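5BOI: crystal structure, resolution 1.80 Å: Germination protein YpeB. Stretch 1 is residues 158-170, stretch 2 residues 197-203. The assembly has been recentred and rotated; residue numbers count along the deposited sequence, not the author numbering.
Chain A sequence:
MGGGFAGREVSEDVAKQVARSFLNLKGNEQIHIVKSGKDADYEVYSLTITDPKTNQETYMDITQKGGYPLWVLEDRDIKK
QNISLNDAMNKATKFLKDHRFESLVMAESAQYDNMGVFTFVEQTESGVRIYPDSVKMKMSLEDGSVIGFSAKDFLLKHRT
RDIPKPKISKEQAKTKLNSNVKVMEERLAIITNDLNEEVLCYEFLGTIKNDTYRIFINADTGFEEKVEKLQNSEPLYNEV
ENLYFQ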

ATOM      1  N   HIS A 158      -9.826   7.183   1.853  1.00 61.24           N
ATOM      2  CA  HIS A 158      -9.786   8.092   0.721  1.00 69.34           C
ATOM      3  C   HIS A 158     -10.965   9.041   0.734  1.00 80.15           C
ATOM      4  O   HIS A 158     -12.081   8.664   1.086  1.00 82.01           O
ATOM      5  CB  HIS A 158      -9.768   7.347  -0.607  1.00 64.34           C
ATOM      6  CG  HIS A 158      -9.577   8.247  -1.786  1.00 76.44           C
ATOM      7  ND1 HIS A 158     -10.618   8.930  -2.377  1.00 83.14           N
ATOM      8  CD2 HIS A 158      -8.460   8.607  -2.458  1.00 80.26           C
ATOM      9  CE1 HIS A 158     -10.152   9.659  -3.376  1.00 83.34           C
ATOM     10  NE2 HIS A 158      -8.845   9.481  -3.446  1.00 83.18           N
ATOM     11  N   ARG A 159     -10.693  10.279   0.340  1.00 89.92           N
ATOM     12  CA  ARG A 159     -11.714  11.298   0.174  1.00 93.89           C
ATOM     13  C   ARG A 159     -11.149  12.399  -0.709  1.00 95.95           C
ATOM     14  O   ARG A 159      -9.934  12.598  -0.758  1.00 97.84           O
ATOM     15  CB  ARG A 159     -12.148  11.866   1.524  1.00 93.43           C
ATOM     16  CG  ARG A 159     -11.101  12.760   2.164  1.00 93.18           C
ATOM     17  CD  ARG A 159     -11.566  13.313   3.495  1.00 96.87           C
ATOM     18  NE  ARG A 159     -10.790  14.488   3.879  1.00 97.06           N
ATOM     19  CZ  ARG A 159      -9.647  14.439   4.553  1.00 96.00           C
ATOM     20  NH1 ARG A 159      -9.006  15.561   4.858  1.00 94.39           N
ATOM     21  NH2 ARG A 159      -9.144  13.269   4.924  1.00 95.87           N
ATOM     22  N   THR A 160     -12.018  13.106  -1.419  1.00 96.28           N
ATOM     23  CA  THR A 160     -11.566  14.267  -2.166  1.00 91.36           C
ATOM     24  C   THR A 160     -11.213  15.376  -1.170  1.00 81.45           C
ATOM     25  O   THR A 160     -12.034  15.810  -0.357  1.00 88.81           O
ATOM     26  CB  THR A 160     -12.616  14.742  -3.205  1.00 84.84           C
ATOM     27  OG1 THR A 160     -12.127  15.904  -3.888  1.00 83.72           O
ATOM     28  CG2 THR A 160     -13.965  15.043  -2.557  1.00 86.12           C
ATOM     29  N   ARG A 161      -9.953  15.785  -1.212  1.00 61.10           N
ATOM     30  CA  ARG A 161      -9.446  16.814  -0.326  1.00 60.31           C
ATOM     31  C   ARG A 161      -9.175  18.060  -1.158  1.00 65.48           C
ATOM     32  O   ARG A 161      -8.837  17.956  -2.340  1.00 64.32           O
ATOM     33  CB  ARG A 161      -8.157  16.351   0.362  1.00 62.88           C
ATOM     34  CG  ARG A 161      -8.246  15.023   1.125  1.00 57.89           C
ATOM     35  CD  ARG A 161      -6.856  14.394   1.272  1.00 50.40           C
ATOM     36  NE  ARG A 161      -6.789  13.375   2.324  1.00 48.91           N
ATOM     37  CZ  ARG A 161      -7.045  12.082   2.138  1.00 51.79           C
ATOM     38  NH1 ARG A 161      -6.951  11.229   3.155  1.00 52.98           N
ATOM     39  NH2 ARG A 161      -7.394  11.639   0.933  1.00 46.16           N
ATOM     40  N   ASP A 162      -9.314  19.242  -0.569  1.00 70.33           N
ATOM     41  CA  ASP A 162      -8.806  20.429  -1.250  1.00 79.15           C
ATOM     42  C   ASP A 162      -7.567  20.856  -0.481  1.00 78.73           C
ATOM     43  O   ASP A 162      -7.656  21.407   0.608  1.00 88.91           O
ATOM     44  CB  ASP A 162      -9.834  21.564  -1.339  1.00 85.40           C
ATOM     45  CG  ASP A 162      -9.209  22.881  -1.790  1.00 92.85           C
ATOM     46  OD1 ASP A 162      -8.754  22.961  -2.956  1.00 94.34           O
ATOM     47  OD2 ASP A 162      -9.213  23.857  -1.012  1.00 98.68           O
ATOM     48  N   ILE A 163      -6.409  20.588  -1.069  1.00 58.11           N
ATOM     49  CA  ILE A 163      -5.122  20.765  -0.414  1.00 50.09           C
ATOM     50  C   ILE A 163      -4.682  22.226  -0.419  1.00 54.97           C
ATOM     51  O   ILE A 163      -4.710  22.879  -1.467  1.00 50.76           O
ATOM     52  CB  ILE A 163      -4.070  19.865  -1.094  1.00 47.90           C
ATOM     53  CG1 ILE A 163      -4.521  18.406  -0.967  1.00 51.83           C
ATOM     54  CG2 ILE A 163      -2.677  20.092  -0.523  1.00 44.97           C
ATOM     55  CD1 ILE A 163      -3.753  17.452  -1.808  1.00 41.89           C
ATOM     56  N   PRO A 164      -4.294  22.749   0.765  1.00 51.03           N
ATOM     57  CA  PRO A 164      -3.945  24.165   0.915  1.00 55.44           C
ATOM     58  C   PRO A 164      -2.613  24.498   0.257  1.00 48.92           C
ATOM     59  O   PRO A 164      -1.815  23.603  -0.036  1.00 39.83           O
ATOM     60  CB  PRO A 164      -3.857  24.345   2.433  1.00 57.02           C
ATOM     61  CG  PRO A 164      -3.442  23.005   2.927  1.00 64.74           C
ATOM     62  CD  PRO A 164      -4.146  22.014   2.036  1.00 56.81           C
ATOM     63  N   LYS A 165      -2.381  25.785   0.039  1.00 46.84           N
ATOM     64  CA  LYS A 165      -1.112  26.261  -0.486  1.00 49.28           C
ATOM     65  C   LYS A 165      -0.084  26.323   0.644  1.00 35.65           C
ATOM     66  O   LYS A 165      -0.423  26.695   1.769  1.00 48.35           O
ATOM     67  CB  LYS A 165      -1.289  27.638  -1.137  1.00 55.11           C
ATOM     68  CG  LYS A 165      -0.169  28.056  -2.073  1.00 64.68           C
ATOM     69  CD  LYS A 165      -0.510  29.366  -2.774  1.00 72.19           C
ATOM     70  CE  LYS A 165      -1.919  29.318  -3.352  1.00 76.07           C
ATOM     71  NZ  LYS A 165      -1.928  29.223  -4.844  1.00 78.46           N
ATOM     72  N   PRO A 166       1.172  25.955   0.356  1.00 37.12           N
ATOM     73  CA  PRO A 166       2.193  26.112   1.395  1.00 37.38           C
ATOM     74  C   PRO A 166       2.364  27.559   1.757  1.00 37.13           C
ATOM     75  O   PRO A 166       2.173  28.425   0.893  1.00 37.56           O
ATOM     76  CB  PRO A 166       3.468  25.582   0.740  1.00 37.20           C
ATOM     77  CG  PRO A 166       2.996  24.682  -0.347  1.00 41.17           C
ATOM     78  CD  PRO A 166       1.685  25.227  -0.821  1.00 38.13           C
ATOM     79  N   LYS A 167       2.731  27.815   3.004  1.00 30.42           N
ATOM     80  CA  LYS A 167       3.075  29.172   3.447  1.00 34.63           C
ATOM     81  C   LYS A 167       4.581  29.448   3.327  1.00 32.14           C
ATOM     82  O   LYS A 167       5.010  30.609   3.420  1.00 33.34           O
ATOM     83  CB  LYS A 167       2.653  29.431   4.901  1.00 39.52           C
ATOM     84  CG  LYS A 167       1.235  29.066   5.294  1.00 48.36           C
ATOM     85  CD  LYS A 167       0.178  29.874   4.594  1.00 61.31           C
ATOM     86  CE  LYS A 167      -1.169  29.581   5.224  1.00 67.48           C
ATOM     87  NZ  LYS A 167      -1.530  28.146   5.064  1.00 74.08           N
ATOM     88  N   ILE A 168       5.387  28.402   3.156  1.00 31.31           N
ATOM     89  CA  ILE A 168       6.815  28.591   2.907  1.00 31.41           C
ATOM     90  C   ILE A 168       7.185  27.892   1.605  1.00 28.68           C
ATOM     91  O   ILE A 168       6.511  26.959   1.177  1.00 28.04           O
ATOM     92  CB  ILE A 168       7.711  28.063   4.064  1.00 33.41           C
ATOM     93  CG1 ILE A 168       7.725  26.526   4.116  1.00 33.66           C
ATOM     94  CG2 ILE A 168       7.295  28.692   5.407  1.00 29.29           C
ATOM     95  CD1 ILE A 168       8.692  25.957   5.182  1.00 32.30           C
ATOM     96  N   SER A 169       8.259  28.358   0.973  1.00 31.43           N
ATOM     97  CA  SER A 169       8.691  27.811  -0.317  1.00 32.51           C
ATOM     98  C   SER A 169       9.481  26.514  -0.136  1.00 36.70           C
ATOM     99  O   SER A 169       9.924  26.208   0.982  1.00 33.17           O
ATOM    100  CB  SER A 169       9.548  28.829  -1.054  1.00 29.43           C
ATOM    101  OG  SER A 169      10.808  28.915  -0.409  1.00 32.45           O
ATOM    102  N   LYS A 170       9.679  25.753  -1.213  1.00 36.27           N
ATOM    103  CA  LYS A 170      10.460  24.514  -1.085  1.00 42.13           C
ATOM    104  C   LYS A 170      11.914  24.830  -0.746  1.00 36.54           C
ATOM    105  O   LYS A 170      12.585  24.057  -0.059  1.00 35.90           O
ATOM    106  CB  LYS A 170      10.395  23.665  -2.361  1.00 42.13           C
ATOM    107  CG  LYS A 170      10.866  24.383  -3.599  1.00 48.42           C
ATOM    108  CD  LYS A 170      11.259  23.375  -4.678  1.00 63.49           C
ATOM    109  CE  LYS A 170      10.814  23.834  -6.047  1.00 66.94           C
ATOM    110  NZ  LYS A 170       9.327  23.786  -6.169  1.00 71.50           N
ATOM    111  N   GLU A 197      -3.771  14.215  12.806  1.00 67.96           N
ATOM    112  CA  GLU A 197      -4.443  15.172  11.934  1.00 64.36           C
ATOM    113  C   GLU A 197      -3.616  15.420  10.672  1.00 45.09           C
ATOM    114  O   GLU A 197      -2.392  15.503  10.729  1.00 47.97           O
ATOM    115  CB  GLU A 197      -4.704  16.486  12.671  1.00 80.09           C
ATOM    116  CG  GLU A 197      -5.707  16.383  13.816  1.00 90.53           C
ATOM    117  CD  GLU A 197      -5.935  17.711  14.520  1.00 91.60           C
ATOM    118  OE1 GLU A 197      -4.956  18.287  15.033  1.00 93.56           O
ATOM    119  OE2 GLU A 197      -7.093  18.176  14.571  1.00 89.91           O
ATOM    120  N   GLU A 198      -4.288  15.550   9.536  1.00 36.07           N
ATOM    121  CA  GLU A 198      -3.596  15.709   8.252  1.00 33.95           C
ATOM    122  C   GLU A 198      -2.913  17.072   8.111  1.00 29.95           C
ATOM    123  O   GLU A 198      -3.508  18.125   8.344  1.00 36.26           O
ATOM    124  CB  GLU A 198      -4.567  15.462   7.097  1.00 41.08           C
ATOM    125  CG  GLU A 198      -5.015  13.995   7.052  1.00 52.50           C
ATOM    126  CD  GLU A 198      -5.725  13.597   5.773  1.00 56.30           C
ATOM    127  OE1 GLU A 198      -5.991  14.470   4.921  1.00 56.00           O
ATOM    128  OE2 GLU A 198      -6.028  12.391   5.635  1.00 54.83           O
ATOM    129  N   VAL A 199      -1.641  17.022   7.745  1.00 30.38           N
ATOM    130  CA  VAL A 199      -0.789  18.192   7.614  1.00 28.73           C
ATOM    131  C   VAL A 199      -0.051  18.171   6.279  1.00 30.69           C
ATOM    132  O   VAL A 199       0.431  17.119   5.867  1.00 28.70           O
ATOM    133  CB  VAL A 199       0.230  18.243   8.778  1.00 34.08           C
ATOM    134  CG1 VAL A 199       1.352  19.207   8.472  1.00 42.49           C
ATOM    135  CG2 VAL A 199      -0.485  18.663  10.076  1.00 47.04           C
ATOM    136  N   LEU A 200       0.016  19.313   5.595  1.00 26.62           N
ATOM    137  CA  LEU A 200       0.780  19.394   4.346  1.00 26.80           C
ATOM    138  C   LEU A 200       2.259  19.614   4.645  1.00 28.25           C
ATOM    139  O   LEU A 200       2.604  20.508   5.422  1.00 30.96           O
ATOM    140  CB  LEU A 200       0.258  20.530   3.453  1.00 28.28           C
ATOM    141  CG  LEU A 200       0.892  20.679   2.066  1.00 28.37           C
ATOM    142  CD1 LEU A 200       0.556  19.500   1.144  1.00 28.01           C
ATOM    143  CD2 LEU A 200       0.472  22.008   1.405  1.00 32.13           C
ATOM    144  N   CYS A 201       3.121  18.815   4.015  1.00 23.11           N
ATOM    145  CA  CYS A 201       4.574  18.873   4.230  1.00 26.04           C
ATOM    146  C   CYS A 201       5.377  18.851   2.943  1.00 25.87           C
ATOM    147  O   CYS A 201       4.937  18.303   1.939  1.00 28.99           O
ATOM    148  CB  CYS A 201       5.059  17.683   5.071  1.00 28.65           C
ATOM    149  SG  CYS A 201       4.327  17.497   6.695  1.00 32.75           S
ATOM    150  N   TYR A 202       6.587  19.396   2.975  1.00 23.35           N
ATOM    151  CA  TYR A 202       7.564  19.059   1.935  1.00 22.99           C
ATOM    152  C   TYR A 202       8.260  17.789   2.393  1.00 28.13           C
ATOM    153  O   TYR A 202       8.751  17.737   3.527  1.00 26.75           O
ATOM    154  CB  TYR A 202       8.597  20.162   1.757  1.00 25.24           C
ATOM    155  CG  TYR A 202       8.015  21.420   1.162  1.00 27.09           C
ATOM    156  CD1 TYR A 202       7.847  21.523  -0.200  1.00 24.69           C
ATOM    157  CD2 TYR A 202       7.635  22.491   1.972  1.00 29.79           C
ATOM    158  CE1 TYR A 202       7.292  22.671  -0.769  1.00 25.34           C
ATOM    159  CE2 TYR A 202       7.101  23.664   1.427  1.00 26.27           C
ATOM    160  CZ  TYR A 202       6.923  23.740   0.040  1.00 29.97           C
ATOM    161  OH  TYR A 202       6.381  24.880  -0.542  1.00 30.90           O
ATOM    162  N   GLU A 203       8.293  16.784   1.527  1.00 21.67           N
ATOM    163  CA  GLU A 203       8.951  15.521   1.822  1.00 21.70           C
ATOM    164  C   GLU A 203      10.307  15.503   1.129  1.00 26.33           C
ATOM    165  O   GLU A 203      10.393  15.765  -0.065  1.00 27.47           O
ATOM    166  CB  GLU A 203       8.095  14.345   1.341  1.00 26.74           C
ATOM    167  CG  GLU A 203       8.794  13.002   1.441  1.00 43.67           C
ATOM    168  CD  GLU A 203       8.335  12.050   0.361  1.00 49.08           C
ATOM    169  OE1 GLU A 203       7.107  11.971   0.131  1.00 35.25           O
ATOM    170  OE2 GLU A 203       9.196  11.387  -0.256  1.00 62.29           O
TER

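What anchors the charged end of the contact? Glu-198, whose CA-to-CB bond points toward stretch 1, forms a salt bridge with Arg-159 and with Arg-161. Arg-161 meets it edge-on: NE donates to Glu-198 OE1 and NH1 to Glu-198 OE2, both at 2.9 Å and nearly linear, so two parallel N-H groups match the two carboxylate oxygens. Arg-159, poorly ordered, adds two weak hydrogen bonds, from NH1 to Glu-198 OE1 (3.2 Å) and from NH2 to Glu-198 OE2 (3.3 Å).

What does the tyrosine hydroxyl do at the other end? Tyr-202 OH donates to Ile-168 O at 2.7 Å, satisfying a backbone carbonyl in a segment without regular secondary structure. The long, rigid side chain carries this hydroxyl out from the strand, while its ring stays buried.

How is that ring packed? Lys-170 CA lies over one face, 3.9 Å from the centroid of the Tyr-202 ring, in a CH-pi contact that sets a polarised C-H against the pi cloud. Pro-166 CB comes within 4.0 Å of Tyr-202 CZ, and Ile-168 CG1 within 4.0 Å of Tyr-202 CE2, apolar carbons suited to an aromatic neighbour.

What fills the middle? Leu-200, buried and with its CA-to-CB bond toward stretch 1, sets CD1 3.7 Å from Ile-163 CG2 and CD2 4.1 Å from Pro-166 CG; its forked, apolar end suits a site lined by hydrocarbon. Strand alternation explains the pattern: Glu-198, Leu-200 and Tyr-202 make the contacts, whereas Val-199 points away.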